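Local coordinates for protein glycosyltransferase (Streptomyces halstedii, PDB 3WAD) that is a glycosyltransferase with the two-domain GT-B fold, belonging to the family of the erythromycin biosynthesis protein CIII, at residues P19-L24 / H29-A34; P220-R225 / V406-R411. One frame throughout, in Å; residues are numbered along the deposited sequence.

Contact 1. Residues P19-L24 / H29-A34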
loop_
_atom_site.group_PDB
_atom_site.type_symbol
_atom_site.label_atom_id
_atom_site.label_comp_id
_atom_site.label_asym_id
_atom_site.label_seq_id
_atom_site.Cartn_x
_atom_site.Cartn_y
_atom_site.Cartn_z
ATOM N N PRO B 19 0.257 -2.142 6.872
ATOM C CA PRO B 19 1.437 -1.267 6.986
ATOM C C PRO B 19 2.724 -2.141 7.049
ATOM O O PRO B 19 3.654 -1.894 6.305
ATOM C CB PRO B 19 1.151 -0.487 8.280
ATOM C CG PRO B 19 -0.458 -0.419 8.274
ATOM C CD PRO B 19 -0.741 -1.850 7.937
ATOM N N LEU B 20 2.687 -3.257 7.768
ATOM C CA LEU B 20 3.885 -4.171 7.790
ATOM C C LEU B 20 4.174 -4.829 6.402
ATOM O O LEU B 20 5.314 -4.819 5.933
ATOM C CB LEU B 20 3.725 -5.255 8.867
ATOM C CG LEU B 20 4.965 -6.170 8.926
ATOM C CD1 LEU B 20 6.209 -5.367 9.272
ATOM C CD2 LEU B 20 4.843 -7.340 9.792
ATOM N N ALA B 21 3.170 -5.389 5.747
ATOM C CA ALA B 21 3.303 -5.713 4.330
ATOM C C ALA B 21 3.934 -4.651 3.481
ATOM O O ALA B 21 4.902 -4.940 2.716
ATOM C CB ALA B 21 1.994 -6.190 3.718
ATOM N N TRP B 22 3.393 -3.446 3.525
ATOM C CA TRP B 22 3.978 -2.400 2.726
ATOM C C TRP B 22 5.415 -1.953 3.115
ATOM O O TRP B 22 6.195 -1.619 2.205
ATOM C CB TRP B 22 3.082 -1.172 2.694
ATOM C CG TRP B 22 2.167 -1.189 1.466
ATOM C CD1 TRP B 22 0.800 -1.439 1.441
ATOM C CD2 TRP B 22 2.554 -0.979 0.093
ATOM N NE1 TRP B 22 0.328 -1.366 0.140
ATOM C CE2 TRP B 22 1.375 -1.133 -0.709
ATOM C CE3 TRP B 22 3.780 -0.681 -0.543
ATOM C CZ2 TRP B 22 1.370 -0.935 -2.105
ATOM C CZ3 TRP B 22 3.783 -0.497 -1.952
ATOM C CH2 TRP B 22 2.567 -0.613 -2.713
ATOM N N ALA B 23 5.730 -1.918 4.418
ATOM C CA ALA B 23 7.135 -1.676 4.909
ATOM C C ALA B 23 8.073 -2.730 4.314
ATOM O O ALA B 23 9.094 -2.369 3.732
ATOM C CB ALA B 23 7.230 -1.659 6.442
ATOM N N LEU B 24 7.695 -3.989 4.370
ATOM C CA LEU B 24 8.461 -5.048 3.727
ATOM C C LEU B 24 8.578 -4.863 2.194
ATOM O O LEU B 24 9.669 -5.092 1.578
ATOM C CB LEU B 24 7.845 -6.386 4.034
ATOM C CG LEU B 24 8.026 -6.904 5.487
ATOM C CD1 LEU B 24 7.000 -8.046 5.700
ATOM C CD2 LEU B 24 9.524 -7.481 5.741
ATOM N N HIS B 29 11.443 -6.453 -0.480
ATOM C CA HIS B 29 11.093 -7.821 -0.415
ATOM C C HIS B 29 9.856 -8.060 -1.227
ATOM O O HIS B 29 9.105 -7.112 -1.467
ATOM C CB HIS B 29 10.917 -8.130 1.049
ATOM C CG HIS B 29 12.099 -7.686 1.862
ATOM N ND1 HIS B 29 13.322 -8.330 1.792
ATOM C CD2 HIS B 29 12.267 -6.635 2.710
ATOM C CE1 HIS B 29 14.184 -7.706 2.578
ATOM N NE2 HIS B 29 13.567 -6.687 3.161
ATOM N N GLU B 30 9.609 -9.323 -1.593
ATOM C CA GLU B 30 8.452 -9.750 -2.368
ATOM C C GLU B 30 7.437 -10.309 -1.362
ATOM O O GLU B 30 7.739 -11.289 -0.658
ATOM C CB GLU B 30 8.769 -10.924 -3.280
ATOM C CG GLU B 30 9.867 -10.701 -4.264
ATOM C CD GLU B 30 9.371 -10.014 -5.509
ATOM O OE1 GLU B 30 10.004 -9.009 -5.920
ATOM O OE2 GLU B 30 8.337 -10.458 -6.069
ATOM N N VAL B 31 6.257 -9.700 -1.300
ATOM C CA VAL B 31 5.271 -10.057 -0.252
ATOM C C VAL B 31 4.021 -10.591 -0.933
ATOM O O VAL B 31 3.490 -9.965 -1.839
ATOM C CB VAL B 31 4.931 -8.811 0.513
ATOM C CG1 VAL B 31 3.903 -9.097 1.632
ATOM C CG2 VAL B 31 6.224 -8.203 1.124
ATOM N N HIS B 32 3.620 -11.783 -0.556
ATOM C CA HIS B 32 2.345 -12.337 -0.938
ATOM C C HIS B 32 1.374 -12.318 0.269
ATOM O O HIS B 32 1.746 -12.778 1.392
ATOM C CB HIS B 32 2.500 -13.796 -1.445
ATOM C CG HIS B 32 3.131 -13.911 -2.807
ATOM N ND1 HIS B 32 3.517 -15.121 -3.341
ATOM C CD2 HIS B 32 3.432 -12.981 -3.740
ATOM C CE1 HIS B 32 4.001 -14.931 -4.555
ATOM N NE2 HIS B 32 3.995 -13.640 -4.806
ATOM N N ILE B 33 0.131 -11.873 0.040
ATOM C CA ILE B 33 -0.903 -11.963 1.101
ATOM C C ILE B 33 -1.856 -13.092 0.742
ATOM O O ILE B 33 -2.641 -12.986 -0.259
ATOM C CB ILE B 33 -1.751 -10.606 1.340
ATOM C CG1 ILE B 33 -0.836 -9.365 1.306
ATOM C CG2 ILE B 33 -2.705 -10.726 2.604
ATOM C CD1 ILE B 33 0.245 -9.307 2.481
ATOM N N ALA B 34 -1.811 -14.157 1.525
ATOM C CA ALA B 34 -2.650 -15.293 1.190
ATOM C C ALA B 34 -3.824 -15.222 2.116
ATOM O O ALA B 34 -3.631 -15.078 3.329
ATOM C CB ALA B 34 -1.847 -16.641 1.418
#
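A21 and L24, one helical turn apart on helix 18-27, meet V31 and I33 of strand 30-35 and H29 just before it. The CB of A21 points at the strand and reaches the CD1 of I33 at 3.8 Å; V31 CG1 stands slightly farther, 4.1 Å from the same A21 CB. V31 has CG1 anti to its backbone N (chi1 -180°), which turns CG1 to A21 CB, while CG2 lies 3.8 Å from L24 CB and also comes near A21 O. L24 also supplies the polar link. Its O accepts H29 N at 3.0 Å, with an N-H...O angle of 146° and the donor tilted 21° from the carbonyl plane. The same oxygen lies at the edge of the H29 imidazole, 3.2 Å from H29 CD2, and H29 ND1 is hydrogen-bonded to M1 N. Segment axes approach to 8.4 Å and run nearly antiparallel, as when a helix turns back into the next parallel strand of a beta-alpha-beta crossover. M5 and V3 of strand 2-6 continue the apolar layer under A21, L24, V31 and I33, and helix 402-415 packs against L20 and A23 on the same helix.

Contact 2. Residues P220-R225 / V406-R411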
loop_
_atom_site.group_PDB
_atom_site.type_symbol
_atom_site.label_atom_id
_atom_site.label_comp_id
_atom_site.label_asym_id
_atom_site.label_seq_id
_atom_site.Cartn_x
_atom_site.Cartn_y
_atom_site.Cartn_z
ATOM N N PRO B 220 9.689 -14.010 24.384
ATOM C CA PRO B 220 9.903 -12.629 24.005
ATOM C C PRO B 220 8.984 -12.305 22.789
ATOM O O PRO B 220 8.462 -13.223 22.116
ATOM C CB PRO B 220 11.404 -12.591 23.672
ATOM C CG PRO B 220 11.927 -14.014 23.885
ATOM C CD PRO B 220 10.728 -14.901 23.846
ATOM N N ALA B 221 8.730 -11.022 22.577
ATOM C CA ALA B 221 7.802 -10.522 21.547
ATOM C C ALA B 221 8.533 -9.361 20.981
ATOM O O ALA B 221 9.077 -8.567 21.750
ATOM C CB ALA B 221 6.499 -9.982 22.172
ATOM N N LEU B 222 8.515 -9.202 19.671
ATOM C CA LEU B 222 9.051 -7.986 19.077
ATOM C C LEU B 222 7.931 -6.981 19.291
ATOM O O LEU B 222 6.748 -7.331 19.185
ATOM C CB LEU B 222 9.252 -8.213 17.585
ATOM C CG LEU B 222 10.322 -9.241 17.191
ATOM C CD1 LEU B 222 10.122 -9.581 15.727
ATOM C CD2 LEU B 222 11.645 -8.524 17.378
ATOM N N SER B 223 8.301 -5.755 19.623
ATOM C CA SER B 223 7.367 -4.679 19.650
ATOM C C SER B 223 7.633 -3.748 18.493
ATOM O O SER B 223 8.654 -3.888 17.761
ATOM C CB SER B 223 7.412 -3.961 20.995
ATOM O OG SER B 223 8.666 -3.307 21.172
ATOM N N MET B 224 6.698 -2.834 18.307
ATOM C CA MET B 224 6.600 -2.072 17.077
ATOM C C MET B 224 5.720 -0.843 17.325
ATOM O O MET B 224 4.858 -0.854 18.179
ATOM C CB MET B 224 6.099 -2.969 15.953
ATOM C CG MET B 224 5.364 -2.276 14.870
ATOM S SD MET B 224 4.771 -3.450 13.700
ATOM C CE MET B 224 3.497 -4.283 14.664
ATOM N N ARG B 225 6.077 0.256 16.685
ATOM C CA ARG B 225 5.247 1.443 16.631
ATOM C C ARG B 225 4.133 1.147 15.585
ATOM O O ARG B 225 4.180 1.595 14.433
ATOM C CB ARG B 225 6.096 2.627 16.200
ATOM C CG ARG B 225 5.376 3.986 16.302
ATOM C CD ARG B 225 6.283 5.122 16.012
ATOM N NE ARG B 225 6.755 5.048 14.606
ATOM C CZ ARG B 225 7.869 5.595 14.133
ATOM N NH1 ARG B 225 8.692 6.248 14.956
ATOM N NH2 ARG B 225 8.185 5.464 12.844
ATOM N N VAL B 406 11.212 -4.275 10.019
ATOM C CA VAL B 406 11.599 -5.063 8.862
ATOM C C VAL B 406 13.032 -5.581 9.139
ATOM O O VAL B 406 13.325 -6.704 8.881
ATOM C CB VAL B 406 11.576 -4.174 7.560
ATOM C CG1 VAL B 406 12.321 -4.906 6.396
ATOM C CG2 VAL B 406 10.140 -3.807 7.184
ATOM N N GLY B 407 13.888 -4.756 9.747
ATOM C CA GLY B 407 15.271 -5.170 9.999
ATOM C C GLY B 407 15.309 -6.335 10.956
ATOM O O GLY B 407 16.059 -7.233 10.750
ATOM N N GLU B 408 14.438 -6.346 11.976
ATOM C CA GLU B 408 14.331 -7.527 12.833
ATOM C C GLU B 408 13.786 -8.721 12.131
ATOM O O GLU B 408 14.147 -9.858 12.437
ATOM C CB GLU B 408 13.422 -7.261 14.044
ATOM C CG GLU B 408 13.880 -6.173 14.873
ATOM C CD GLU B 408 14.965 -6.597 15.853
ATOM O OE1 GLU B 408 15.522 -7.741 15.779
ATOM O OE2 GLU B 408 15.303 -5.715 16.683
ATOM N N LEU B 409 12.836 -8.501 11.210
ATOM C CA LEU B 409 12.233 -9.627 10.562
ATOM C C LEU B 409 13.276 -10.306 9.633
ATOM O O LEU B 409 13.212 -11.497 9.387
ATOM C CB LEU B 409 10.989 -9.164 9.738
ATOM C CG LEU B 409 9.770 -8.782 10.624
ATOM C CD1 LEU B 409 8.629 -8.242 9.775
ATOM C CD2 LEU B 409 9.310 -9.934 11.469
ATOM N N VAL B 410 14.147 -9.492 9.045
ATOM C CA VAL B 410 15.243 -10.022 8.202
ATOM C C VAL B 410 16.176 -10.802 9.132
ATOM O O VAL B 410 16.631 -11.857 8.730
ATOM C CB VAL B 410 15.968 -8.892 7.426
ATOM C CG1 VAL B 410 17.354 -9.324 6.860
ATOM C CG2 VAL B 410 15.082 -8.369 6.260
ATOM N N ARG B 411 16.430 -10.316 10.364
ATOM C CA ARG B 411 17.291 -11.101 11.302
ATOM C C ARG B 411 16.616 -12.383 11.691
ATOM O O ARG B 411 17.290 -13.359 11.913
ATOM C CB ARG B 411 17.726 -10.293 12.523
ATOM C CG ARG B 411 18.746 -9.162 12.122
ATOM C CD ARG B 411 19.306 -8.381 13.288
ATOM N NE ARG B 411 19.217 -6.928 13.039
ATOM C CZ ARG B 411 18.264 -6.121 13.529
ATOM N NH1 ARG B 411 17.298 -6.608 14.307
ATOM N NH2 ARG B 411 18.270 -4.819 13.249
#
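L222 meets E408 through a methyl group laid against an aliphatic stem: L222 CD2 is 4.0 Å from E408 CB and 4.1 Å from E408 CG. The other methyl, CD1, faces L409 CD2 at 4.3 Å, so the two branches of one leucine touch consecutive residues of helix 402-415. No hydrogen bond crosses between the segments, and the buried surface is a modest 113 Å², as expected for a contact carried by a single side chain. E408 bends at its second torsion (chi2 -82°), which folds the carboxylate back so that its CD also lies 4.1 Å from L222 CD2. Its OE1 is modelled in a salt bridge with R411 NH1 one turn along the helix, although that nitrogen sits too close to E408 for its place to be trusted.

In the next shell, backbone hydrogen bonds to T205 and A207 hold L222 beside strand 204-206, whose L206 also touches its side chain. Farther along 220-225, M224 packs on L402 and T405, and R225 NH1 bonds the carbonyl of D397. A C-terminal helix returning to the N-terminal Rossmann-like domain, here against the short, weakly bonded edge strand at about 221-222, is a recognised feature of GT-B glycosyltransferases.

Contacts 1 and 2 have centres about 14 Å apart and come in series along the chain, contact 1 closing before contact 2 opens. Both reach the seven-stranded parallel sheet of the N-terminal domain, but far apart in its strand order: strand 30-35 is next to one outermost strand, and 221-222 is the other. They are joined mainly by the packing of helix 18-27 on helix 402-415, where A23 CB meets V406 CG2 at 3.7 Å and L20 CD1 meets L409 CD1 at 3.8 Å; H29 NE2 also lies 3.8 Å from V410 CG2. The last helix of the chain thus joins the first crossover to the sheet's far edge, tying the chain's C-terminal end to the N-terminal domain.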